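Putative deoxyribonuclease yjjV (Escherichia coli, PDB 1ZZM) is a TatD-type metal-dependent hydrolase that binds two divalent cations per subunit and probably cleaves ester bonds, perhaps those of DNA. Local coordinates at residues Q83-R88 and K124-P129; T41-F46 and D75-Q80; L25-Q30 and P220-Q225. One frame throughout, in Å; residues are numbered along the deposited sequence.

Interaction 1: residues Q83-R88 and K124-P129; sequences QALERR and KRYDLP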
loop_
_atom_site.group_PDB
_atom_site.type_symbol
_atom_site.label_atom_id
_atom_site.label_comp_id
_atom_site.label_asym_id
_atom_site.label_seq_id
_atom_site.Cartn_x
_atom_site.Cartn_y
_atom_site.Cartn_z
ATOM N N GLN A 83 -15.328 5.265 -14.272
ATOM C CA GLN A 83 -15.549 6.662 -14.650
ATOM C C GLN A 83 -14.574 7.599 -13.956
ATOM O O GLN A 83 -14.127 8.591 -14.556
ATOM C CB GLN A 83 -16.968 7.101 -14.291
ATOM C CG GLN A 83 -18.003 6.431 -15.104
ATOM C CD GLN A 83 -19.388 6.882 -14.660
ATOM O OE1 GLN A 83 -19.555 7.471 -13.583
ATOM N NE2 GLN A 83 -20.373 6.606 -15.468
ATOM N N ALA A 84 -14.255 7.316 -12.691
ATOM C CA ALA A 84 -13.315 8.178 -11.985
ATOM C C ALA A 84 -11.959 8.094 -12.655
ATOM O O ALA A 84 -11.321 9.120 -12.925
ATOM C CB ALA A 84 -13.202 7.771 -10.514
ATOM N N LEU A 85 -11.519 6.877 -12.946
ATOM C CA LEU A 85 -10.228 6.686 -13.600
ATOM C C LEU A 85 -10.182 7.380 -14.981
ATOM O O LEU A 85 -9.159 7.967 -15.351
ATOM C CB LEU A 85 -9.941 5.189 -13.772
ATOM C CG LEU A 85 -9.768 4.448 -12.426
ATOM C CD1 LEU A 85 -9.514 2.970 -12.692
ATOM C CD2 LEU A 85 -8.573 5.083 -11.641
ATOM N N GLU A 86 -11.275 7.275 -15.733
ATOM C CA GLU A 86 -11.387 7.884 -17.077
ATOM C C GLU A 86 -11.132 9.386 -17.016
ATOM O O GLU A 86 -10.521 9.960 -17.916
ATOM C CB GLU A 86 -12.789 7.606 -17.623
ATOM C CG GLU A 86 -13.181 8.306 -18.907
ATOM C CD GLU A 86 -12.342 7.907 -20.101
ATOM O OE1 GLU A 86 -11.805 6.781 -20.119
ATOM O OE2 GLU A 86 -12.230 8.728 -21.037
ATOM N N ARG A 87 -11.601 10.023 -15.953
ATOM C CA ARG A 87 -11.409 11.455 -15.785
ATOM C C ARG A 87 -10.001 11.787 -15.303
ATOM O O ARG A 87 -9.601 12.956 -15.303
ATOM C CB ARG A 87 -12.459 12.010 -14.821
ATOM C CG ARG A 87 -13.828 12.136 -15.485
ATOM C CD ARG A 87 -14.939 12.177 -14.454
ATOM N NE ARG A 87 -14.839 13.341 -13.584
ATOM C CZ ARG A 87 -15.097 14.593 -13.956
ATOM N NH1 ARG A 87 -15.481 14.876 -15.200
ATOM N NH2 ARG A 87 -14.968 15.564 -13.065
ATOM N N ARG A 88 -9.265 10.742 -14.913
ATOM C CA ARG A 88 -7.887 10.808 -14.418
ATOM C C ARG A 88 -7.520 11.981 -13.514
ATOM O O ARG A 88 -6.875 12.922 -13.936
ATOM C CB ARG A 88 -6.905 10.734 -15.590
ATOM C CG ARG A 88 -7.071 11.794 -16.625
ATOM C CD ARG A 88 -6.315 11.381 -17.874
ATOM N NE ARG A 88 -4.882 11.199 -17.643
ATOM C CZ ARG A 88 -4.118 10.365 -18.347
ATOM N NH1 ARG A 88 -4.658 9.634 -19.313
ATOM N NH2 ARG A 88 -2.815 10.279 -18.108
ATOM N N LYS A 124 -4.999 -2.078 -16.191
ATOM C CA LYS A 124 -4.374 -2.272 -17.502
ATOM C C LYS A 124 -4.878 -1.263 -18.503
ATOM O O LYS A 124 -4.095 -0.687 -19.255
ATOM C CB LYS A 124 -4.627 -3.687 -18.028
ATOM C CG LYS A 124 -3.665 -4.693 -17.404
ATOM C CD LYS A 124 -4.154 -6.136 -17.518
ATOM C CE LYS A 124 -3.997 -6.687 -18.894
ATOM N NZ LYS A 124 -4.339 -8.148 -18.853
ATOM N N ARG A 125 -6.191 -1.045 -18.502
ATOM C CA ARG A 125 -6.803 -0.106 -19.438
ATOM C C ARG A 125 -6.272 1.318 -19.256
ATOM O O ARG A 125 -5.994 2.035 -20.224
ATOM C CB ARG A 125 -8.333 -0.086 -19.253
ATOM C CG ARG A 125 -9.024 0.917 -20.178
ATOM C CD ARG A 125 -10.533 0.918 -20.011
ATOM N NE ARG A 125 -11.158 2.000 -20.772
ATOM C CZ ARG A 125 -12.458 2.268 -20.754
ATOM N NH1 ARG A 125 -13.274 1.540 -20.000
ATOM N NH2 ARG A 125 -12.943 3.247 -21.511
ATOM N N TYR A 126 -6.131 1.732 -18.008
ATOM C CA TYR A 126 -5.684 3.085 -17.732
ATOM C C TYR A 126 -4.188 3.222 -17.473
ATOM O O TYR A 126 -3.734 4.302 -17.100
ATOM C CB TYR A 126 -6.517 3.641 -16.582
ATOM C CG TYR A 126 -7.953 3.889 -17.029
ATOM C CD1 TYR A 126 -8.241 4.943 -17.896
ATOM C CD2 TYR A 126 -9.000 3.020 -16.675
ATOM C CE1 TYR A 126 -9.524 5.141 -18.407
ATOM C CE2 TYR A 126 -10.310 3.210 -17.195
ATOM C CZ TYR A 126 -10.550 4.279 -18.056
ATOM O OH TYR A 126 -11.808 4.533 -18.562
ATOM N N ASP A 127 -3.459 2.116 -17.659
ATOM C CA ASP A 127 -1.996 2.080 -17.513
ATOM C C ASP A 127 -1.557 2.546 -16.128
ATOM O O ASP A 127 -0.787 3.494 -15.997
ATOM C CB ASP A 127 -1.397 2.973 -18.628
ATOM C CG ASP A 127 0.122 2.764 -18.842
ATOM O OD1 ASP A 127 0.653 1.670 -18.571
ATOM O OD2 ASP A 127 0.780 3.722 -19.302
ATOM N N LEU A 128 -2.048 1.876 -15.088
ATOM C CA LEU A 128 -1.703 2.249 -13.710
ATOM C C LEU A 128 -1.234 1.059 -12.920
ATOM O O LEU A 128 -1.626 -0.068 -13.220
ATOM C CB LEU A 128 -2.935 2.791 -12.975
ATOM C CG LEU A 128 -3.456 4.134 -13.482
ATOM C CD1 LEU A 128 -4.891 4.419 -12.977
ATOM C CD2 LEU A 128 -2.482 5.175 -12.990
ATOM N N PRO A 129 -0.356 1.281 -11.921
ATOM C CA PRO A 129 0.112 0.175 -11.092
ATOM C C PRO A 129 -1.014 -0.072 -10.074
ATOM O O PRO A 129 -1.924 0.746 -9.962
ATOM C CB PRO A 129 1.362 0.737 -10.415
ATOM C CG PRO A 129 1.041 2.188 -10.230
ATOM C CD PRO A 129 0.319 2.543 -11.565
HETATM O O HOH W 1 -11.637 5.663 -22.424
#
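Tyr126 lies with one face of its ring against Leu85 and its hydroxyl at the carboxylate of Glu86. Leu85 CB sits over that face, 4.0 Å from the ring centroid, offset toward the rim, a CH-pi contact. The opposite face is covered by CG of Arg125. The side chains of Glu86 and Tyr126 meet at about a right angle, and Tyr126 OH donates to Glu86 OE1 over 2.7 Å, on the anti lone pair; the same hydroxyl oxygen is also hydrogen-bonded to Gln82 NE2. A bend in the Glu86 chain (chi2 64°) turns its CD toward the ring edge, where OE1 lies in the ring plane. Tyrosine suits the place because it joins an apolar face to a polar tip. Arg125, extended from CG to NE, lays its guanidinium over that hydroxyl; its NH2 is 4.0 Å from Glu86 OE1, a long pairing of charges only, bridged by a water. Deeper in, Leu85 CD2 touches Leu128 CD1 at 4.0 Å. A Schellman motif with Asp127 at C-prime ends helix 109-125 here, beside the end of helix 75-87, while Leu85 and Leu128 both rest on Val95 of strand 95-101.

Interaction 2: residues T41-F46 and D75-Q80; sequences TEAENF and DVSLEQ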
loop_
_atom_site.group_PDB
_atom_site.type_symbol
_atom_site.label_atom_id
_atom_site.label_comp_id
_atom_site.label_asym_id
_atom_site.label_seq_id
_atom_site.Cartn_x
_atom_site.Cartn_y
_atom_site.Cartn_z
ATOM N N THR A 41 -10.954 2.496 -0.116
ATOM C CA THR A 41 -11.476 1.187 0.281
ATOM C C THR A 41 -12.798 0.830 -0.371
ATOM O O THR A 41 -13.160 -0.347 -0.468
ATOM C CB THR A 41 -11.702 1.137 1.797
ATOM O OG1 THR A 41 -12.570 2.229 2.178
ATOM C CG2 THR A 41 -10.325 1.248 2.557
ATOM N N GLU A 42 -13.519 1.842 -0.835
ATOM C CA GLU A 42 -14.834 1.621 -1.425
ATOM C C GLU A 42 -15.292 2.866 -2.137
ATOM O O GLU A 42 -14.852 3.961 -1.801
ATOM C CB GLU A 42 -15.864 1.252 -0.339
ATOM C CG GLU A 42 -16.161 2.392 0.653
ATOM C CD GLU A 42 -17.261 2.007 1.652
ATOM O OE1 GLU A 42 -18.437 1.859 1.241
ATOM O OE2 GLU A 42 -16.935 1.829 2.837
ATOM N N ALA A 43 -16.227 2.696 -3.071
ATOM C CA ALA A 43 -16.698 3.803 -3.912
ATOM C C ALA A 43 -17.254 4.975 -3.123
ATOM O O ALA A 43 -17.096 6.107 -3.518
ATOM C CB ALA A 43 -17.759 3.285 -4.919
ATOM N N GLU A 44 -17.902 4.698 -2.001
ATOM C CA GLU A 44 -18.450 5.778 -1.210
ATOM C C GLU A 44 -17.358 6.708 -0.666
ATOM O O GLU A 44 -17.646 7.860 -0.347
ATOM C CB GLU A 44 -19.290 5.212 -0.068
ATOM C CG GLU A 44 -19.674 6.236 0.957
ATOM C CD GLU A 44 -20.618 5.671 2.000
ATOM O OE1 GLU A 44 -20.260 4.655 2.641
ATOM O OE2 GLU A 44 -21.713 6.247 2.172
ATOM N N ASN A 45 -16.115 6.222 -0.575
ATOM C CA ASN A 45 -14.999 7.050 -0.102
ATOM C C ASN A 45 -14.164 7.665 -1.246
ATOM O O ASN A 45 -13.185 8.368 -0.965
ATOM C CB ASN A 45 -14.054 6.238 0.798
ATOM C CG ASN A 45 -14.732 5.753 2.043
ATOM O OD1 ASN A 45 -15.774 6.279 2.398
ATOM N ND2 ASN A 45 -14.151 4.751 2.728
ATOM N N PHE A 46 -14.519 7.421 -2.510
ATOM C CA PHE A 46 -13.715 8.009 -3.610
ATOM C C PHE A 46 -13.616 9.540 -3.554
ATOM O O PHE A 46 -12.539 10.122 -3.732
ATOM C CB PHE A 46 -14.255 7.609 -4.996
ATOM C CG PHE A 46 -14.072 6.149 -5.330
ATOM C CD1 PHE A 46 -13.342 5.301 -4.484
ATOM C CD2 PHE A 46 -14.614 5.625 -6.501
ATOM C CE1 PHE A 46 -13.160 3.955 -4.808
ATOM C CE2 PHE A 46 -14.434 4.268 -6.837
ATOM C CZ PHE A 46 -13.704 3.438 -5.982
ATOM N N ASP A 75 -21.940 -3.478 -8.933
ATOM C CA ASP A 75 -21.542 -3.155 -10.303
ATOM C C ASP A 75 -21.493 -1.629 -10.413
ATOM O O ASP A 75 -20.728 -1.072 -11.216
ATOM C CB ASP A 75 -22.536 -3.728 -11.330
ATOM C CG ASP A 75 -22.421 -5.244 -11.476
ATOM O OD1 ASP A 75 -21.353 -5.823 -11.151
ATOM O OD2 ASP A 75 -23.395 -5.866 -11.937
ATOM N N VAL A 76 -22.311 -0.943 -9.618
ATOM C CA VAL A 76 -22.275 0.517 -9.621
ATOM C C VAL A 76 -20.926 0.979 -9.052
ATOM O O VAL A 76 -20.311 1.900 -9.592
ATOM C CB VAL A 76 -23.467 1.134 -8.816
ATOM C CG1 VAL A 76 -23.305 2.619 -8.680
ATOM C CG2 VAL A 76 -24.784 0.854 -9.567
ATOM N N SER A 77 -20.428 0.313 -8.008
ATOM C CA SER A 77 -19.112 0.690 -7.461
ATOM C C SER A 77 -18.041 0.566 -8.545
ATOM O O SER A 77 -17.142 1.414 -8.659
ATOM C CB SER A 77 -18.736 -0.237 -6.297
ATOM O OG SER A 77 -19.694 -0.133 -5.248
ATOM N N LEU A 78 -18.115 -0.495 -9.337
ATOM C CA LEU A 78 -17.107 -0.688 -10.374
ATOM C C LEU A 78 -17.267 0.332 -11.491
ATOM O O LEU A 78 -16.286 0.798 -12.061
ATOM C CB LEU A 78 -17.168 -2.095 -10.951
ATOM C CG LEU A 78 -16.495 -3.183 -10.087
ATOM C CD1 LEU A 78 -16.866 -4.581 -10.611
ATOM C CD2 LEU A 78 -14.961 -2.996 -10.148
ATOM N N GLU A 79 -18.502 0.683 -11.811
ATOM C CA GLU A 79 -18.687 1.672 -12.858
ATOM C C GLU A 79 -18.136 3.011 -12.339
ATOM O O GLU A 79 -17.531 3.787 -13.093
ATOM C CB GLU A 79 -20.167 1.815 -13.209
ATOM C CG GLU A 79 -20.386 2.824 -14.307
ATOM C CD GLU A 79 -21.846 3.015 -14.650
ATOM O OE1 GLU A 79 -22.544 2.048 -15.032
ATOM O OE2 GLU A 79 -22.274 4.146 -14.535
ATOM N N GLN A 80 -18.343 3.295 -11.056
ATOM C CA GLN A 80 -17.833 4.561 -10.500
ATOM C C GLN A 80 -16.303 4.622 -10.555
ATOM O O GLN A 80 -15.709 5.673 -10.815
ATOM C CB GLN A 80 -18.259 4.731 -9.052
ATOM C CG GLN A 80 -19.706 5.006 -8.851
ATOM C CD GLN A 80 -20.015 5.052 -7.359
ATOM O OE1 GLN A 80 -19.612 5.995 -6.632
ATOM N NE2 GLN A 80 -20.680 4.025 -6.884
HETATM O O HOH W 2 -17.911 0.201 -3.077
#
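Ala43 and Gln80 bury the most surface here, where a loop of the TatD-type TIM-barrel fold, leading from strand 33-39 to helix 46-55, meets the first turns of helix 75-87. The methyl group of Ala43 points at the helix and lies against the amide end of Gln80, with CB 3.6 Å from NE2 and 3.7 Å from OE1. It also meets Ser77, one turn earlier, at 3.9 Å between the two CB atoms. The backbones are close, with the CA atoms of Ala43 and Ser77 5.3 Å apart, which suits small residues on both sides. Gln80 has CG anti to its own carbonyl carbon (chi1 -71°) and runs on extended, placing CD beside the alanine methyl. Glutamine fits this partly exposed margin because its flat amide lies against the methyl while NE2 still makes a weak hydrogen bond back to Val76 O. Phe46 buries the next largest area. Its CE2 edge comes within 4.2 Å of Gln80 C, near the ring plane, while CA of Ala43 from its own loop covers one ring face. Thr41 in the same loop belongs to the pocket that holds the polyether ligand. Ser77 OG receives the backbone N-H of Ser74 and also reaches water 2, which accepts from Ala43 N at 3.0 Å.

Interaction 3: residues L25-Q30 and P220-Q225; sequences LQRAAQ and PNRPEQ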
loop_
_atom_site.group_PDB
_atom_site.type_symbol
_atom_site.label_atom_id
_atom_site.label_comp_id
_atom_site.label_asym_id
_atom_site.label_seq_id
_atom_site.Cartn_x
_atom_site.Cartn_y
_atom_site.Cartn_z
ATOM N N LEU A 25 -0.421 15.969 9.111
ATOM C CA LEU A 25 0.599 16.130 8.080
ATOM C C LEU A 25 1.858 16.758 8.667
ATOM O O LEU A 25 2.960 16.411 8.239
ATOM C CB LEU A 25 0.079 16.978 6.912
ATOM C CG LEU A 25 -0.928 16.234 6.020
ATOM C CD1 LEU A 25 -1.663 17.216 5.127
ATOM C CD2 LEU A 25 -0.192 15.226 5.152
ATOM N N GLN A 26 1.727 17.673 9.635
ATOM C CA GLN A 26 2.938 18.272 10.225
ATOM C C GLN A 26 3.698 17.234 11.055
ATOM O O GLN A 26 4.928 17.188 11.023
ATOM C CB GLN A 26 2.615 19.488 11.118
ATOM C CG GLN A 26 1.779 20.584 10.445
ATOM C CD GLN A 26 1.179 21.585 11.446
ATOM O OE1 GLN A 26 0.887 21.234 12.597
ATOM N NE2 GLN A 26 0.970 22.827 10.999
ATOM N N ARG A 27 2.977 16.397 11.797
ATOM C CA ARG A 27 3.643 15.373 12.588
ATOM C C ARG A 27 4.395 14.414 11.653
ATOM O O ARG A 27 5.489 13.963 11.976
ATOM C CB ARG A 27 2.635 14.604 13.448
ATOM C CG ARG A 27 1.989 15.457 14.547
ATOM C CD ARG A 27 0.815 14.749 15.221
ATOM N NE ARG A 27 1.189 13.562 16.007
ATOM C CZ ARG A 27 0.357 12.925 16.839
ATOM N NH1 ARG A 27 -0.893 13.354 16.983
ATOM N NH2 ARG A 27 0.781 11.885 17.573
ATOM N N ALA A 28 3.807 14.123 10.499
ATOM C CA ALA A 28 4.427 13.245 9.516
ATOM C C ALA A 28 5.653 13.935 8.948
ATOM O O ALA A 28 6.744 13.360 8.890
ATOM C CB ALA A 28 3.441 12.911 8.371
ATOM N N ALA A 29 5.487 15.187 8.551
ATOM C CA ALA A 29 6.616 15.897 7.951
ATOM C C ALA A 29 7.809 16.028 8.894
ATOM O O ALA A 29 8.946 15.787 8.498
ATOM C CB ALA A 29 6.185 17.261 7.495
ATOM N N GLN A 30 7.566 16.441 10.129
ATOM C CA GLN A 30 8.682 16.590 11.043
ATOM C C GLN A 30 9.443 15.275 11.228
ATOM O O GLN A 30 10.626 15.301 11.550
ATOM C CB GLN A 30 8.224 17.138 12.394
ATOM C CG GLN A 30 7.175 16.323 13.124
ATOM C CD GLN A 30 7.004 16.797 14.571
ATOM O OE1 GLN A 30 7.391 17.929 14.908
ATOM N NE2 GLN A 30 6.418 15.939 15.430
ATOM N N PRO A 220 -4.008 4.145 17.770
ATOM C CA PRO A 220 -3.813 4.121 16.315
ATOM C C PRO A 220 -2.400 4.313 15.798
ATOM O O PRO A 220 -1.588 5.030 16.380
ATOM C CB PRO A 220 -4.772 5.207 15.811
ATOM C CG PRO A 220 -4.958 6.105 16.996
ATOM C CD PRO A 220 -4.958 5.192 18.180
ATOM N N ASN A 221 -2.102 3.639 14.688
ATOM C CA ASN A 221 -0.806 3.780 14.049
ATOM C C ASN A 221 -0.913 5.126 13.315
ATOM O O ASN A 221 -2.003 5.590 13.009
ATOM C CB ASN A 221 -0.590 2.638 13.032
ATOM C CG ASN A 221 0.861 2.502 12.614
ATOM O OD1 ASN A 221 1.731 3.123 13.197
ATOM N ND2 ASN A 221 1.131 1.657 11.614
ATOM N N ARG A 222 0.216 5.752 13.031
ATOM C CA ARG A 222 0.224 7.050 12.364
ATOM C C ARG A 222 1.345 7.027 11.325
ATOM O O ARG A 222 2.330 6.314 11.485
ATOM C CB ARG A 222 0.467 8.164 13.404
ATOM C CG ARG A 222 -0.572 8.213 14.519
ATOM C CD ARG A 222 -0.373 9.490 15.363
ATOM N NE ARG A 222 -0.531 10.700 14.564
ATOM C CZ ARG A 222 -1.683 11.339 14.385
ATOM N NH1 ARG A 222 -2.775 10.893 14.968
ATOM N NH2 ARG A 222 -1.751 12.411 13.593
ATOM N N PRO A 223 1.210 7.810 10.243
ATOM C CA PRO A 223 2.249 7.807 9.202
ATOM C C PRO A 223 3.659 8.168 9.632
ATOM O O PRO A 223 4.616 7.689 9.023
ATOM C CB PRO A 223 1.670 8.741 8.120
ATOM C CG PRO A 223 0.797 9.690 8.945
ATOM C CD PRO A 223 0.127 8.759 9.928
ATOM N N GLU A 224 3.818 8.967 10.691
ATOM C CA GLU A 224 5.172 9.299 11.122
ATOM C C GLU A 224 5.906 8.037 11.577
ATOM O O GLU A 224 7.128 8.035 11.660
ATOM C CB GLU A 224 5.176 10.348 12.266
ATOM C CG GLU A 224 4.261 10.006 13.407
ATOM C CD GLU A 224 2.861 10.536 13.198
ATOM O OE1 GLU A 224 2.374 10.537 12.044
ATOM O OE2 GLU A 224 2.229 10.956 14.187
ATOM N N GLN A 225 5.163 6.972 11.871
ATOM C CA GLN A 225 5.780 5.734 12.314
ATOM C C GLN A 225 6.574 5.102 11.177
ATOM O O GLN A 225 7.318 4.163 11.407
ATOM C CB GLN A 225 4.722 4.757 12.864
ATOM C CG GLN A 225 4.115 5.197 14.229
ATOM C CD GLN A 225 5.101 5.002 15.354
ATOM O OE1 GLN A 225 6.165 5.620 15.372
ATOM N NE2 GLN A 225 4.771 4.112 16.286
HETATM O O HOH W 3 3.611 12.092 16.334
#
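The backbones of Ala28 and Glu224 come within 4.3 Å of each other, CA to CA, where helix 21-30 meets the loop 220-225. Such closeness suits alanine: its CA lies 4.1 Å from Glu224 CB, and its methyl rests on Pro223 CG. Beside them the guanidinium groups of Arg27 and Arg222 stack flat, planes 6° apart and centres 3.6 Å apart, though the two side chains cross at about a right angle. This pairing of like charges is probably made tolerable by Glu224. Its OE2 takes the N-H of Arg222 NE in plane with that guanidinium at 2.8 Å, and lies 3.3 Å from Arg27 NE, well out of that group's plane, so there the attraction is of charge alone. Water 3 donates to the same OE2 and accepts from Arg27 NE. In this TIM-barrel fold the loop follows strand 202-204, and Pro223 and Ala28 both reach Ile36 of strand 33-39. An alanine in place of Arg222 would probably leave Glu224 OE2 without the N-H of NE and one face of the Arg27 guanidinium without its stacking partner. Glu224 reaches the pair by a bent chain, with CG between the backbone N and the carbonyl carbon (chi1 50°).

In the fold
Interactions 1 and 2 are neighbours, centres 14 Å apart, and share helix 75-87: its first turns meet the loop before helix 46-55 in interaction 2, its last turn meets the end of helix 109-125 in interaction 1. They follow one another along the chain. Interaction 3, its centre 28 to 29 Å from theirs, spans them in sequence, bringing helix 21-30 to the loop 220-225, so that early and late parts of the barrel adjoin. All three belong to one TIM-barrel fold of the TatD family. Interaction 1 lies away from the metal centre, whereas Phe46 of interaction 2 and Pro223 of interaction 3 have side chains each about 9 Å from those of metal ligands.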